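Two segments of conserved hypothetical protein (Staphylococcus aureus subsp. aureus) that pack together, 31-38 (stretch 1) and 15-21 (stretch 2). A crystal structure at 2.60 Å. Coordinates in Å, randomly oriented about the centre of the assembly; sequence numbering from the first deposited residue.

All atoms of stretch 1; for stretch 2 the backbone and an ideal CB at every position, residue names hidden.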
# COMPACT_ATOMS: atom_id res chain seq x y z
N GLU A 31 -4.61 -14.30 8.19
CA GLU A 31 -5.84 -13.78 8.71
C GLU A 31 -6.17 -12.42 8.09
O GLU A 31 -5.33 -11.59 7.92
CB GLU A 31 -5.67 -13.61 10.17
CG GLU A 31 -6.97 -13.15 10.78
CD GLU A 31 -6.90 -12.85 12.28
OE1 GLU A 31 -5.80 -12.82 12.80
OE2 GLU A 31 -7.97 -12.62 12.92
N ILE A 32 -7.43 -12.18 7.77
CA ILE A 32 -7.82 -10.88 7.38
C ILE A 32 -7.89 -9.96 8.62
O ILE A 32 -8.73 -10.19 9.49
CB ILE A 32 -9.12 -10.92 6.65
CG1 ILE A 32 -8.88 -11.38 5.22
CG2 ILE A 32 -9.68 -9.56 6.52
CD1 ILE A 32 -10.18 -11.76 4.42
N ILE A 33 -6.99 -8.96 8.74
CA ILE A 33 -7.15 -8.12 9.83
C ILE A 33 -8.08 -6.89 9.58
O ILE A 33 -8.66 -6.40 10.47
CB ILE A 33 -5.81 -7.85 10.61
CG1 ILE A 33 -5.37 -6.44 10.46
CG2 ILE A 33 -4.64 -8.81 10.24
CD1 ILE A 33 -6.07 -5.47 11.42
N THR A 34 -8.35 -6.45 8.37
CA THR A 34 -9.04 -5.17 8.12
C THR A 34 -9.49 -5.30 6.69
O THR A 34 -8.69 -5.61 5.78
CB THR A 34 -8.03 -3.96 8.23
OG1 THR A 34 -7.83 -3.51 9.63
CG2 THR A 34 -8.44 -2.66 7.34
N MSE A 35 -10.80 -5.12 6.51
CA MSE A 35 -11.34 -4.86 5.26
C MSE A 35 -12.32 -3.74 5.28
O MSE A 35 -13.30 -3.80 6.04
CB MSE A 35 -12.11 -6.06 4.85
CG MSE A 35 -11.34 -6.95 4.08
SE MSE A 35 -12.27 -7.55 2.48
CE MSE A 35 -10.66 -8.64 1.75
N ALA A 36 -12.17 -2.79 4.37
CA ALA A 36 -13.12 -1.72 4.22
C ALA A 36 -13.52 -1.66 2.80
O ALA A 36 -12.65 -1.62 1.97
CB ALA A 36 -12.58 -0.45 4.68
N LYS A 37 -14.84 -1.70 2.54
CA LYS A 37 -15.40 -1.60 1.20
C LYS A 37 -15.82 -0.19 0.84
O LYS A 37 -16.05 0.67 1.74
CB LYS A 37 -16.63 -2.42 1.07
CG LYS A 37 -16.65 -3.78 1.76
CD LYS A 37 -15.58 -4.72 1.29
CE LYS A 37 -16.03 -6.22 1.38
NZ LYS A 37 -16.89 -6.63 0.20
N TYR A 38 -15.97 0.07 -0.43
CA TYR A 38 -16.58 1.32 -0.85
C TYR A 38 -18.11 1.42 -0.70
O TYR A 38 -18.85 0.51 -1.18
CB TYR A 38 -16.29 1.57 -2.32
CG TYR A 38 -14.83 1.96 -2.55
CD1 TYR A 38 -14.03 1.17 -3.41
CD2 TYR A 38 -14.27 3.17 -1.93
CE1 TYR A 38 -12.81 1.47 -3.64
CE2 TYR A 38 -13.01 3.50 -2.15
CZ TYR A 38 -12.28 2.61 -3.01
OH TYR A 38 -10.96 2.81 -3.28
N UNK A 15 -11.31 -7.51 -7.40
CA UNK A 15 -11.11 -8.87 -7.07
C UNK A 15 -10.35 -9.06 -5.77
O UNK A 15 -9.81 -10.13 -5.46
CB UNK A 15 -10.38 -9.57 -8.22
N UNK A 16 -10.34 -8.02 -4.97
CA UNK A 16 -9.50 -8.06 -3.81
C UNK A 16 -10.07 -8.99 -2.75
O UNK A 16 -9.36 -9.74 -2.19
CB UNK A 16 -9.32 -6.65 -3.25
N UNK A 17 -11.36 -8.90 -2.47
CA UNK A 17 -11.94 -9.78 -1.46
C UNK A 17 -11.76 -11.28 -1.75
O UNK A 17 -11.36 -12.04 -0.89
CB UNK A 17 -13.43 -9.47 -1.33
N UNK A 18 -11.94 -11.66 -2.99
CA UNK A 18 -11.57 -12.99 -3.44
C UNK A 18 -10.05 -13.35 -3.35
O UNK A 18 -9.75 -14.48 -2.93
CB UNK A 18 -12.03 -13.14 -4.89
N UNK A 19 -9.14 -12.47 -3.88
CA UNK A 19 -7.72 -12.68 -3.83
C UNK A 19 -7.32 -12.87 -2.40
O UNK A 19 -6.76 -13.92 -2.03
CB UNK A 19 -6.96 -11.52 -4.47
N UNK A 20 -7.62 -11.89 -1.55
CA UNK A 20 -7.38 -12.06 -0.09
C UNK A 20 -7.87 -13.37 0.47
O UNK A 20 -7.16 -14.02 1.20
CB UNK A 20 -8.05 -10.93 0.69
N UNK A 21 -9.13 -13.72 0.15
CA UNK A 21 -9.84 -14.94 0.67
C UNK A 21 -9.09 -16.17 0.28
O UNK A 21 -8.91 -17.09 1.10
CB UNK A 21 -11.27 -15.03 0.14

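Stretch 1 runs as a strand through residue 37 and meets a helix spanning positions 16-21 of stretch 2. The two axes approach to 10.0 Å, and their N-to-C directions differ by 137°, closer to antiparallel than to perpendicular. Low numbers in the helix should therefore meet high numbers in the strand, and the CA pairs agree: position 20 lies 7.6 Å from Ile32, CA to CA, and position 17 lies 8.4 Å from Met35, CA to CA.

Position 15 has phi/psi of -136/19, outside the helical range, and directly precedes the helix. Nothing of stretch 1 lies within 5.5 Å of its ideal CB, so the contact sets no preference; a polar residue would suit the N-cap site. The deposited residue is Gln15. Its O accepts a backbone hydrogen bond from the N of position 19 at 2.9 Å, but its side chain makes no contact with the strand.

Position 16 is helical, with CA-to-CB pointing sideways and no atom of stretch 1 within 5.5 Å of the ideal CB. A small residue would do, though the visible atoms would not exclude larger ones. It is Ala16, which meets the strand through its backbone: its O lies 4.3 Å from Met35 CE.

Position 17 is more informative. Its CB points toward the strand, and the ideal CB is 4.2 Å from Met35 CE and 4.7 Å from Lys37 NZ. A methyl group and an ammonium group thus border the same site. Glu or Asp would answer the charge, Gln or Asn could offer an oxygen acceptor, and a longer chain could also cover the methionine. The deposited residue is Glu17. With chi1 and chi2 both t, its extended chain brings OE1 to 2.7 Å from Lys37 NZ, forming a salt bridge that includes a hydrogen bond donated by the lysine. The CB of Lys37 points sideways, but the end of its chain comes nearer to the helix. The same glutamate packs against selenomethionine Met35, with its CA 3.6 Å from Met35 CE and its OE2 3.9 Å from Met35 SE.

Position 18 points away, so stretch 1 leaves its identity open, with polar residues plausible; it is Glu18. Position 19 points sideways and also has no strand atom within 5.5 Å of its ideal CB. Many residues fit this evidence, and the one present is Ala19.

Position 20 points toward the strand, its ideal CB 3.6 Å from Met35 CE and 4.4 Å from Ile32 CD1. Two apolar ends and no nearby charge favour a compact aliphatic residue such as Val, Ala or Ile. Val20 occupies the site with chi1 t: its CG1 reaches 3.2 Å from Ile32 CD1, a tight contact, and 3.6 Å from Met35 CE, joining both strand side chains.

At position 21 the ideal CB, directed sideways, is 5.5 Å from Ile32 CD1. A long polar chain could turn outward here, and Lys21 does so, its end leading away from stretch 1.

Stretch 2, residues 15-21: QAEEAVK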
# COMPACT_ATOMS: atom_id res chain seq x y z
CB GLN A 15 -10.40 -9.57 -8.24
CG GLN A 15 -11.10 -9.52 -9.59
CD GLN A 15 -10.41 -10.51 -10.54
OE1 GLN A 15 -10.83 -11.67 -10.67
NE2 GLN A 15 -9.31 -10.06 -11.18
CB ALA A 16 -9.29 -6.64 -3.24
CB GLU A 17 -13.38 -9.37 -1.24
CG GLU A 17 -14.03 -10.12 -0.16
CD GLU A 17 -15.39 -9.52 0.26
OE1 GLU A 17 -16.31 -9.21 -0.55
OE2 GLU A 17 -15.58 -9.41 1.48
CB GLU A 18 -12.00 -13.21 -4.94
CG GLU A 18 -13.04 -12.20 -5.54
CD GLU A 18 -13.18 -12.22 -7.14
OE1 GLU A 18 -13.86 -11.20 -7.76
OE2 GLU A 18 -12.60 -13.26 -7.76
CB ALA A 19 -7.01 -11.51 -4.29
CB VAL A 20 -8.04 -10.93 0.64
CG1 VAL A 20 -8.03 -11.13 2.07
CG2 VAL A 20 -7.28 -9.73 0.37
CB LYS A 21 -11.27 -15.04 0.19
CG LYS A 21 -12.13 -16.13 0.99
CD LYS A 21 -13.02 -17.02 0.01
CE LYS A 21 -11.93 -17.95 -0.81
NZ LYS A 21 -12.28 -18.93 -1.85
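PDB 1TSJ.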